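Local coordinates for tRNA dimethylallyltransferase (Staphylococcus epidermidis ATCC 12228, PDB 3D3Q), which probably transfers a dimethylallyl group from dimethylallyl diphosphate to the adenine at position 37 of tRNAs that read codons beginning with uridine, at residues E34-D39 with H64-I69. Numbering follows the deposited sequence.
Sequences EIISGD and HYMIDI
CG anti to the carbonyl carbon (chi1 -54°) places the Tyr65 ring beside its own backbone N, and the extended chain of Glu34 brings a carboxylate oxygen to the ring's phenolic edge. They join the outermost strand 64-65 to its parallel neighbour 33-37 in the sheet of a P-loop NTPase-type fold. Parallel pairing is evident from two backbone bonds that flank Ile36: Tyr65 N donates to Ile35 O (3.0 Å), and Ser37 N to Tyr65 O (2.9 Å). On one face of the sheet, Ile35 CB stands over the centre of the His64 imidazole, 4.1 Å from its centroid and 12° off the normal, a CH-pi contact beside helix 20-30, whose first turn ends the predicted ATP-binding segment. On the face covered by helix 78-94, Ile36 CG2 packs on CG of the selenomethionine Met66 (3.6 Å), while Tyr88 stacks on the Tyr65 ring. Where strand 33-37 ends, Ser37 CB meets CG1 of Ile67, two residues past strand 64-65, at 3.4 Å. At the other end, Glu34 OE1 also forms a salt bridge with Arg95, and it receives the Tyr65 OH hydrogen bond (2.9 Å) from above the carboxylate plane, 55° out of it.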
ATOM      1  N   GLU A  34      -5.305   2.126  17.886  1.00 41.54           N
ATOM      2  CA  GLU A  34      -4.892   0.741  17.776  1.00 39.53           C
ATOM      3  C   GLU A  34      -4.777   0.444  16.293  1.00 38.04           C
ATOM      4  O   GLU A  34      -5.519   0.988  15.473  1.00 36.36           O
ATOM      5  CB  GLU A  34      -5.901  -0.178  18.446  1.00 39.38           C
ATOM      6  CG  GLU A  34      -6.230   0.265  19.857  1.00 40.36           C
ATOM      7  CD  GLU A  34      -7.180  -0.678  20.557  1.00 41.95           C
ATOM      8  OE1 GLU A  34      -8.059  -1.250  19.867  1.00 43.40           O
ATOM      9  OE2 GLU A  34      -7.071  -0.837  21.800  1.00 40.07           O
ATOM     10  N   ILE A  35      -3.843  -0.433  15.959  1.00 37.64           N
ATOM     11  CA  ILE A  35      -3.563  -0.756  14.574  1.00 37.78           C
ATOM     12  C   ILE A  35      -4.120  -2.079  14.092  1.00 37.21           C
ATOM     13  O   ILE A  35      -4.091  -3.072  14.804  1.00 37.93           O
ATOM     14  CB  ILE A  35      -2.030  -0.766  14.341  1.00 37.03           C
ATOM     15  CG1 ILE A  35      -1.436   0.554  14.817  1.00 36.19           C
ATOM     16  CG2 ILE A  35      -1.717  -0.989  12.878  1.00 37.14           C
ATOM     17  CD1 ILE A  35       0.026   0.632  14.679  1.00 35.95           C
ATOM     18  N   ILE A  36      -4.613  -2.082  12.862  1.00 37.04           N
ATOM     19  CA  ILE A  36      -5.121  -3.294  12.248  1.00 36.12           C
ATOM     20  C   ILE A  36      -4.175  -3.592  11.077  1.00 37.69           C
ATOM     21  O   ILE A  36      -4.081  -2.805  10.139  1.00 38.12           O
ATOM     22  CB  ILE A  36      -6.544  -3.092  11.715  1.00 33.73           C
ATOM     23  CG1 ILE A  36      -7.504  -2.858  12.878  1.00 31.77           C
ATOM     24  CG2 ILE A  36      -6.965  -4.290  10.901  1.00 31.97           C
ATOM     25  CD1 ILE A  36      -8.892  -2.460  12.449  1.00 26.96           C
ATOM     26  N   SER A  37      -3.461  -4.711  11.141  1.00 37.83           N
ATOM     27  CA  SER A  37      -2.539  -5.069  10.075  1.00 37.74           C
ATOM     28  C   SER A  37      -3.286  -5.247   8.749  1.00 37.95           C
ATOM     29  O   SER A  37      -4.274  -5.979   8.676  1.00 37.35           O
ATOM     30  CB  SER A  37      -1.792  -6.346  10.461  1.00 36.72           C
ATOM     31  OG  SER A  37      -1.223  -6.969   9.332  1.00 36.77           O
ATOM     32  N   GLY A  38      -2.823  -4.553   7.707  1.00 38.61           N
ATOM     33  CA  GLY A  38      -3.458  -4.652   6.397  1.00 39.20           C
ATOM     34  C   GLY A  38      -2.772  -5.669   5.502  1.00 41.13           C
ATOM     35  O   GLY A  38      -3.246  -5.988   4.403  1.00 39.58           O
ATOM     36  N   ASP A  39      -1.644  -6.180   5.984  1.00 42.10           N
ATOM     37  CA  ASP A  39      -0.859  -7.162   5.251  1.00 44.59           C
ATOM     38  C   ASP A  39      -1.579  -8.511   5.162  1.00 45.44           C
ATOM     39  O   ASP A  39      -2.006  -9.062   6.171  1.00 46.29           O
ATOM     40  CB  ASP A  39       0.489  -7.354   5.934  1.00 46.64           C
ATOM     41  CG  ASP A  39       1.498  -8.050   5.042  1.00 49.62           C
ATOM     42  OD1 ASP A  39       1.232  -9.189   4.612  1.00 51.11           O
ATOM     43  OD2 ASP A  39       2.559  -7.449   4.762  1.00 52.78           O
ATOM     44  N   HIS A  64      -2.055  -4.713  18.242  1.00 39.80           N
ATOM     45  CA  HIS A  64      -2.199  -4.971  16.809  1.00 40.76           C
ATOM     46  C   HIS A  64      -3.152  -6.154  16.510  1.00 42.95           C
ATOM     47  O   HIS A  64      -3.177  -7.153  17.233  1.00 41.97           O
ATOM     48  CB  HIS A  64      -0.827  -5.232  16.157  1.00 37.92           C
ATOM     49  CG  HIS A  64       0.078  -4.037  16.123  1.00 36.17           C
ATOM     50  ND1 HIS A  64       1.062  -3.880  15.170  1.00 36.89           N
ATOM     51  CD2 HIS A  64       0.175  -2.956  16.934  1.00 35.64           C
ATOM     52  CE1 HIS A  64       1.722  -2.758  15.392  1.00 35.10           C
ATOM     53  NE2 HIS A  64       1.202  -2.178  16.457  1.00 33.58           N
ATOM     54  N   TYR A  65      -3.942  -6.023  15.443  1.00 44.46           N
ATOM     55  CA  TYR A  65      -4.881  -7.063  15.047  1.00 46.92           C
ATOM     56  C   TYR A  65      -4.545  -7.580  13.664  1.00 48.79           C
ATOM     57  O   TYR A  65      -3.783  -6.943  12.929  1.00 48.51           O
ATOM     58  CB  TYR A  65      -6.315  -6.535  15.043  1.00 46.24           C
ATOM     59  CG  TYR A  65      -6.714  -5.897  16.347  1.00 46.04           C
ATOM     60  CD1 TYR A  65      -6.692  -4.516  16.497  1.00 45.12           C
ATOM     61  CD2 TYR A  65      -7.094  -6.678  17.445  1.00 46.83           C
ATOM     62  CE1 TYR A  65      -7.042  -3.922  17.710  1.00 45.27           C
ATOM     63  CE2 TYR A  65      -7.441  -6.096  18.667  1.00 44.91           C
ATOM     64  CZ  TYR A  65      -7.419  -4.722  18.791  1.00 44.46           C
ATOM     65  OH  TYR A  65      -7.801  -4.147  19.975  1.00 42.99           O
HETATM   66  N   MSE A  66      -5.116  -8.733  13.316  1.00 50.14           N
HETATM   67  CA  MSE A  66      -4.875  -9.345  12.015  1.00 52.49           C
HETATM   68  C   MSE A  66      -3.454  -9.903  11.862  1.00 51.53           C
HETATM   69  O   MSE A  66      -2.943 -10.003  10.746  1.00 50.60           O
HETATM   70  CB  MSE A  66      -5.126  -8.318  10.914  1.00 57.56           C
HETATM   71  CG  MSE A  66      -6.565  -7.819  10.835  1.00 65.45           C
HETATM   72 SE   MSE A  66      -7.831  -9.167  10.215  1.00 71.33          SE
HETATM   73  CE  MSE A  66      -7.183  -9.316   8.384  1.00 69.78           C
ATOM     74  N   ILE A  67      -2.814 -10.253  12.978  1.00 50.85           N
ATOM     75  CA  ILE A  67      -1.452 -10.801  12.956  1.00 49.39           C
ATOM     76  C   ILE A  67      -1.401 -12.142  13.699  1.00 48.87           C
ATOM     77  O   ILE A  67      -1.733 -12.210  14.882  1.00 49.58           O
ATOM     78  CB  ILE A  67      -0.439  -9.803  13.587  1.00 48.43           C
ATOM     79  CG1 ILE A  67      -0.509  -8.465  12.853  1.00 47.01           C
ATOM     80  CG2 ILE A  67       0.977 -10.363  13.503  1.00 47.68           C
ATOM     81  CD1 ILE A  67       0.300  -7.394  13.470  1.00 46.08           C
ATOM     82  N   ASP A  68      -0.992 -13.200  12.996  1.00 47.81           N
ATOM     83  CA  ASP A  68      -0.925 -14.547  13.568  1.00 47.06           C
ATOM     84  C   ASP A  68      -2.312 -15.013  13.993  1.00 46.44           C
ATOM     85  O   ASP A  68      -2.502 -15.491  15.117  1.00 46.29           O
ATOM     86  CB  ASP A  68      -0.004 -14.595  14.791  1.00 48.04           C
ATOM     87  CG  ASP A  68       1.456 -14.422  14.434  1.00 49.01           C
ATOM     88  OD1 ASP A  68       1.929 -15.109  13.501  1.00 51.42           O
ATOM     89  OD2 ASP A  68       2.139 -13.617  15.096  1.00 48.86           O
ATOM     90  N   ILE A  69      -3.284 -14.862  13.102  1.00 44.44           N
ATOM     91  CA  ILE A  69      -4.644 -15.269  13.402  1.00 42.98           C
ATOM     92  C   ILE A  69      -5.047 -16.545  12.665  1.00 42.60           C
ATOM     93  O   ILE A  69      -6.140 -17.066  12.871  1.00 42.00           O
ATOM     94  CB  ILE A  69      -5.641 -14.163  13.035  1.00 43.70           C
ATOM     95  CG1 ILE A  69      -5.504 -13.801  11.553  1.00 43.50           C
ATOM     96  CG2 ILE A  69      -5.419 -12.955  13.918  1.00 44.67           C
ATOM     97  CD1 ILE A  69      -6.554 -12.831  11.059  1.00 42.90           C
TER